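Local coordinates for 457aa long hypothetical protein (Pyrococcus horikoshii, PDB 2CSU) that is of unknown function but joins a Rossmann-like CoA-binding domain to two further domains of the CoA-ligase family, at residues K326-E329 and E330-F334; A382-T385 and L386-A390. One frame throughout, in Å; residues are numbered along the deposited sequence.

Both interactions are local contacts within the C-terminal Ligase-CoA domain, in series along the chain and on the same side of the chain's centre. Interaction 1 forms the body of helix 325-334, whereas interaction 2 leads from the loop after strand 371-377 into the start of helix 388-400. Their centres lie about 23 Å apart and their nearest atoms about 11 Å apart, without touching. Helix 353-365 lies between them in the chain and meets both: Leu-362 packs on 330-331, while Gly-353 and Tyr-356 meet Glu-388 and His-389. Thus interaction 1 concerns a peripheral helix, interaction 2 the entry into another helix of the same domain.

Interaction 1 (K326-E329 and E330-F334); sequences KTIE and ELRSF
Ile-328 lays its CG2 methyl over one face of the Arg-332 guanidinium, with CG2 3.6 Å from Arg-332 NH2, in the i+3 and i+4 packing of the short helix 325-334 of the Ligase-CoA domain. The Arg-332 side chain is bent at chi2 and chi3 (147° and 43°), which folds its tip back along the helix over the isoleucine. Glu-329 comes to the same group from the edge, near its plane, through CG, 3.9 Å from Arg-332 NH2. Its extended chain carries the carboxylate away, leaving Glu-329 OE1 5.2 Å from Arg-332 NH2, so the opposite charges are near but not in contact. Glu-325 offers the arginine a long, weak ion pair and brings a like charge close to Glu-329 OE1.

The backbone beneath sets these neighbours in place. Leu-331 N bonds to Thr-327 O at 3.1 Å, and Arg-332 N to Ile-328 O at 3.1 Å. Toward the end of the helix the pattern slackens: Ser-333 N reaches Glu-329 O only weakly, and Glu-330 O instead accepts from both Ser-333 N and Ser-333 OG, the latter at 2.6 Å.

Thr-327 OG1 is hydrogen-bonded to Asp-366, beyond helix 353-365. Glu-330 and Leu-331 rest on Leu-362 of that helix, Phe-334 makes a cation-pi contact with Arg-358 from it, and Ile-328 and Leu-331 pack against Val-341 of strand 340-341.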
ATOM      1  N   LYS A 326       8.124  37.257   6.998  1.00 50.39           N
ATOM      2  CA  LYS A 326       8.748  37.008   8.293  1.00 49.84           C
ATOM      3  C   LYS A 326       9.079  35.526   8.482  1.00 48.73           C
ATOM      4  O   LYS A 326      10.149  35.147   8.941  1.00 48.77           O
ATOM      5  CB  LYS A 326       7.782  37.468   9.384  1.00 51.36           C
ATOM      6  CG  LYS A 326       7.465  38.962   9.291  1.00 52.74           C
ATOM      7  CD  LYS A 326       6.124  39.314   9.939  1.00 53.99           C
ATOM      8  CE  LYS A 326       5.308  40.301   9.099  1.00 55.00           C
ATOM      9  NZ  LYS A 326       3.903  39.899   9.098  1.00 54.96           N
ATOM     10  N   THR A 327       8.090  34.677   8.147  1.00 47.40           N
ATOM     11  CA  THR A 327       8.299  33.242   8.283  1.00 46.03           C
ATOM     12  C   THR A 327       9.317  32.725   7.264  1.00 44.25           C
ATOM     13  O   THR A 327      10.233  31.979   7.585  1.00 43.57           O
ATOM     14  CB  THR A 327       6.956  32.541   8.080  1.00 46.43           C
ATOM     15  OG1 THR A 327       6.032  33.010   9.066  1.00 46.98           O
ATOM     16  CG2 THR A 327       7.123  31.028   8.241  1.00 46.75           C
ATOM     17  N   ILE A 328       9.190  33.186   6.027  1.00 43.51           N
ATOM     18  CA  ILE A 328      10.132  32.827   4.972  1.00 43.40           C
ATOM     19  C   ILE A 328      11.560  33.229   5.330  1.00 43.81           C
ATOM     20  O   ILE A 328      12.507  32.486   5.073  1.00 43.56           O
ATOM     21  CB  ILE A 328       9.744  33.514   3.648  1.00 42.84           C
ATOM     22  CG1 ILE A 328       8.352  33.053   3.225  1.00 42.24           C
ATOM     23  CG2 ILE A 328      10.777  33.215   2.569  1.00 41.89           C
ATOM     24  CD1 ILE A 328       7.766  33.865   2.090  1.00 44.21           C
ATOM     25  N   GLU A 329      11.709  34.412   5.923  1.00 44.48           N
ATOM     26  CA  GLU A 329      13.023  34.914   6.299  1.00 45.41           C
ATOM     27  C   GLU A 329      13.711  34.061   7.345  1.00 44.50           C
ATOM     28  O   GLU A 329      14.898  33.771   7.218  1.00 44.83           O
ATOM     29  CB  GLU A 329      12.937  36.361   6.801  1.00 47.75           C
ATOM     30  CG  GLU A 329      12.954  37.395   5.695  1.00 50.66           C
ATOM     31  CD  GLU A 329      13.150  38.813   6.215  1.00 53.03           C
ATOM     32  OE1 GLU A 329      13.190  39.748   5.383  1.00 53.57           O
ATOM     33  OE2 GLU A 329      13.265  38.991   7.449  1.00 53.90           O
ATOM     34  N   GLU A 330      12.982  33.665   8.381  1.00 43.55           N
ATOM     35  CA  GLU A 330      13.579  32.845   9.426  1.00 43.00           C
ATOM     36  C   GLU A 330      13.947  31.473   8.874  1.00 41.99           C
ATOM     37  O   GLU A 330      14.953  30.890   9.275  1.00 41.30           O
ATOM     38  CB  GLU A 330      12.555  32.725  10.569  1.00 44.44           C
ATOM     39  CG  GLU A 330      12.835  32.283  12.006  1.00 46.68           C
ATOM     40  CD  GLU A 330      11.911  32.504  13.182  1.00 48.08           C
ATOM     41  OE1 GLU A 330      11.167  33.449  13.436  1.00 48.79           O
ATOM     42  OE2 GLU A 330      12.018  31.526  13.907  1.00 47.57           O
ATOM     43  N   LEU A 331      13.135  30.952   7.958  1.00 41.24           N
ATOM     44  CA  LEU A 331      13.420  29.649   7.355  1.00 39.81           C
ATOM     45  C   LEU A 331      14.776  29.724   6.654  1.00 39.39           C
ATOM     46  O   LEU A 331      15.635  28.844   6.794  1.00 38.58           O
ATOM     47  CB  LEU A 331      12.330  29.279   6.341  1.00 38.87           C
ATOM     48  CG  LEU A 331      10.974  28.826   6.898  1.00 38.75           C
ATOM     49  CD1 LEU A 331       9.978  28.644   5.759  1.00 38.67           C
ATOM     50  CD2 LEU A 331      11.147  27.518   7.668  1.00 37.45           C
ATOM     51  N   ARG A 332      14.949  30.804   5.904  1.00 38.82           N
ATOM     52  CA  ARG A 332      16.168  31.071   5.153  1.00 39.09           C
ATOM     53  C   ARG A 332      17.404  31.230   6.047  1.00 38.59           C
ATOM     54  O   ARG A 332      18.530  31.068   5.590  1.00 39.30           O
ATOM     55  CB  ARG A 332      15.948  32.341   4.332  1.00 39.92           C
ATOM     56  CG  ARG A 332      17.039  32.721   3.362  1.00 41.81           C
ATOM     57  CD  ARG A 332      16.371  33.383   2.162  1.00 43.16           C
ATOM     58  NE  ARG A 332      15.335  34.322   2.584  1.00 44.18           N
ATOM     59  CZ  ARG A 332      14.344  34.755   1.808  1.00 43.73           C
ATOM     60  NH1 ARG A 332      14.241  34.336   0.551  1.00 42.66           N
ATOM     61  NH2 ARG A 332      13.456  35.616   2.293  1.00 43.36           N
ATOM     62  N   SER A 333      17.199  31.535   7.323  1.00 38.31           N
ATOM     63  CA  SER A 333      18.323  31.728   8.225  1.00 38.21           C
ATOM     64  C   SER A 333      18.976  30.446   8.730  1.00 37.57           C
ATOM     65  O   SER A 333      20.200  30.381   8.846  1.00 37.85           O
ATOM     66  CB  SER A 333      17.905  32.582   9.417  1.00 38.38           C
ATOM     67  OG  SER A 333      17.158  31.822  10.341  1.00 40.17           O
ATOM     68  N   PHE A 334      18.183  29.419   9.012  1.00 36.42           N
ATOM     69  CA  PHE A 334      18.760  28.185   9.530  1.00 35.57           C
ATOM     70  C   PHE A 334      18.789  27.007   8.563  1.00 35.05           C
ATOM     71  O   PHE A 334      19.414  25.988   8.851  1.00 34.88           O
ATOM     72  CB  PHE A 334      18.042  27.782  10.818  1.00 36.22           C
ATOM     73  CG  PHE A 334      16.645  27.279  10.607  1.00 35.59           C
ATOM     74  CD1 PHE A 334      16.409  25.930  10.352  1.00 35.67           C
ATOM     75  CD2 PHE A 334      15.565  28.153  10.666  1.00 35.76           C
ATOM     76  CE1 PHE A 334      15.105  25.451  10.159  1.00 35.37           C
ATOM     77  CE2 PHE A 334      14.253  27.691  10.473  1.00 36.56           C
ATOM     78  CZ  PHE A 334      14.023  26.338  10.221  1.00 36.22           C
TER

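Interaction 2 (A382-T385 and L386-A390); sequences AGMT and LTEHA
Thr-385 and Glu-388 exchange side-chain-to-backbone hydrogen bonds at the entry to helix 388-400, a reciprocal pair that resembles a capping box but begins two residues early, since Thr-387 holds the N-cap position. The firm half is the bond from Thr-385 N to Glu-388 OE1, 2.7 Å long and nearly straight at 167°; the amide meets the carboxylate from above its plane. In return, Glu-388 N approaches Thr-385 OG1 at 2.9 Å, but the poor angle of 129° makes this bond weak. Glu-388 places CG between its backbone N and carbonyl carbon (chi1 58°), from where the extended chain turns back toward the preceding loop.

Packing is closest where Thr-385 N and Met-384 meet this carboxylate. Met-384, a selenomethionine here, crosses Glu-388 at about a right angle, and its CB lies 3.5 Å from Glu-388 OE1. The other oxygen, OE2, accepts a hydrogen bond from Gly-353 N, so the carboxylate links the start of helix 388-400 to the N-terminal end of helix 353-365.

The looser part is the exposed rim at the Thr-385 hydroxyl, where every bond is weak. Besides the Glu-388 amide it accepts from Thr-387 N, the link of an ST turn, at 3.3 Å, and it donates to Glu-388 OE1. Leu-386 points away from 382-385 and packs on Val-378 and on Lys-418 of helix 417-424, while the Thr-387 hydroxyl is bonded to Glu-391 further along the helix.

On the inner side, buried His-389 meets Tyr-356 ring to ring at steep inclination. Its own ring edge receives two loop atoms: Thr-385 O stands 3.6 Å from His-389 CE1, and Met-384 makes an edge-on Met-aromatic contact, selenium replacing sulfur, with SE 3.8 Å from His-389 NE2.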
ATOM      1  N   ALA A 382      24.539  10.396   8.106  1.00 49.19           N
ATOM      2  CA  ALA A 382      24.836  11.613   8.860  1.00 49.36           C
ATOM      3  C   ALA A 382      24.619  11.414  10.360  1.00 49.14           C
ATOM      4  O   ALA A 382      24.534  12.380  11.118  1.00 49.34           O
ATOM      5  CB  ALA A 382      23.980  12.775   8.352  1.00 49.85           C
ATOM      6  N   GLY A 383      24.523  10.159  10.784  1.00 48.55           N
ATOM      7  CA  GLY A 383      24.336   9.867  12.195  1.00 48.26           C
ATOM      8  C   GLY A 383      23.019  10.326  12.801  1.00 48.07           C
ATOM      9  O   GLY A 383      22.925  10.528  14.015  1.00 47.83           O
HETATM   10  N   MSE A 384      21.999  10.503  11.967  1.00 47.15           N
HETATM   11  CA  MSE A 384      20.692  10.909  12.468  1.00 46.62           C
HETATM   12  C   MSE A 384      19.962   9.643  12.904  1.00 44.90           C
HETATM   13  O   MSE A 384      20.302   8.552  12.458  1.00 43.86           O
HETATM   14  CB  MSE A 384      19.892  11.625  11.372  1.00 47.60           C
HETATM   15  CG  MSE A 384      20.724  12.566  10.529  1.00 49.25           C
HETATM   16 SE   MSE A 384      19.804  13.921   9.792  1.00 52.09          SE
HETATM   17  CE  MSE A 384      20.146  13.681   8.130  1.00 49.59           C
ATOM     18  N   THR A 385      18.972   9.784  13.776  1.00 43.92           N
ATOM     19  CA  THR A 385      18.208   8.628  14.230  1.00 42.54           C
ATOM     20  C   THR A 385      17.010   8.399  13.314  1.00 41.68           C
ATOM     21  O   THR A 385      16.722   9.206  12.435  1.00 41.15           O
ATOM     22  CB  THR A 385      17.693   8.804  15.665  1.00 42.85           C
ATOM     23  OG1 THR A 385      16.612   9.742  15.660  1.00 43.00           O
ATOM     24  CG2 THR A 385      18.778   9.330  16.569  1.00 42.40           C
ATOM     25  N   LEU A 386      16.304   7.299  13.538  1.00 40.90           N
ATOM     26  CA  LEU A 386      15.165   6.950  12.709  1.00 40.27           C
ATOM     27  C   LEU A 386      13.884   7.659  13.124  1.00 38.99           C
ATOM     28  O   LEU A 386      12.880   7.605  12.408  1.00 38.18           O
ATOM     29  CB  LEU A 386      14.949   5.436  12.760  1.00 40.87           C
ATOM     30  CG  LEU A 386      16.102   4.535  12.316  1.00 41.13           C
ATOM     31  CD1 LEU A 386      15.837   3.110  12.754  1.00 42.13           C
ATOM     32  CD2 LEU A 386      16.263   4.611  10.818  1.00 42.97           C
ATOM     33  N   THR A 387      13.925   8.343  14.267  1.00 37.58           N
ATOM     34  CA  THR A 387      12.735   9.007  14.785  1.00 35.89           C
ATOM     35  C   THR A 387      12.881  10.482  15.119  1.00 34.89           C
ATOM     36  O   THR A 387      11.908  11.117  15.512  1.00 35.36           O
ATOM     37  CB  THR A 387      12.260   8.328  16.082  1.00 36.29           C
ATOM     38  OG1 THR A 387      13.223   8.569  17.113  1.00 36.27           O
ATOM     39  CG2 THR A 387      12.113   6.830  15.889  1.00 34.93           C
ATOM     40  N   GLU A 388      14.069  11.050  14.970  1.00 33.60           N
ATOM     41  CA  GLU A 388      14.225  12.445  15.354  1.00 32.18           C
ATOM     42  C   GLU A 388      13.344  13.416  14.594  1.00 31.26           C
ATOM     43  O   GLU A 388      12.789  14.348  15.179  1.00 30.72           O
ATOM     44  CB  GLU A 388      15.701  12.870  15.271  1.00 33.43           C
ATOM     45  CG  GLU A 388      16.390  12.711  13.926  1.00 35.20           C
ATOM     46  CD  GLU A 388      17.861  13.115  13.997  1.00 35.70           C
ATOM     47  OE1 GLU A 388      18.674  12.330  14.545  1.00 34.93           O
ATOM     48  OE2 GLU A 388      18.196  14.222  13.523  1.00 35.19           O
ATOM     49  N   HIS A 389      13.191  13.197  13.294  1.00 30.17           N
ATOM     50  CA  HIS A 389      12.366  14.086  12.491  1.00 28.50           C
ATOM     51  C   HIS A 389      10.932  14.036  12.998  1.00 27.28           C
ATOM     52  O   HIS A 389      10.292  15.067  13.167  1.00 25.82           O
ATOM     53  CB  HIS A 389      12.494  13.682  11.026  1.00 28.62           C
ATOM     54  CG  HIS A 389      13.902  13.349  10.643  1.00 28.23           C
ATOM     55  ND1 HIS A 389      14.462  12.113  10.882  1.00 27.64           N
ATOM     56  CD2 HIS A 389      14.894  14.120  10.138  1.00 27.63           C
ATOM     57  CE1 HIS A 389      15.738  12.137  10.542  1.00 29.04           C
ATOM     58  NE2 HIS A 389      16.027  13.345  10.090  1.00 28.64           N
ATOM     59  N   ALA A 390      10.428  12.838  13.261  1.00 27.53           N
ATOM     60  CA  ALA A 390       9.079  12.711  13.803  1.00 28.37           C
ATOM     61  C   ALA A 390       9.030  13.432  15.156  1.00 30.13           C
ATOM     62  O   ALA A 390       8.150  14.252  15.402  1.00 29.96           O
ATOM     63  CB  ALA A 390       8.727  11.263  13.977  1.00 28.22           C
TER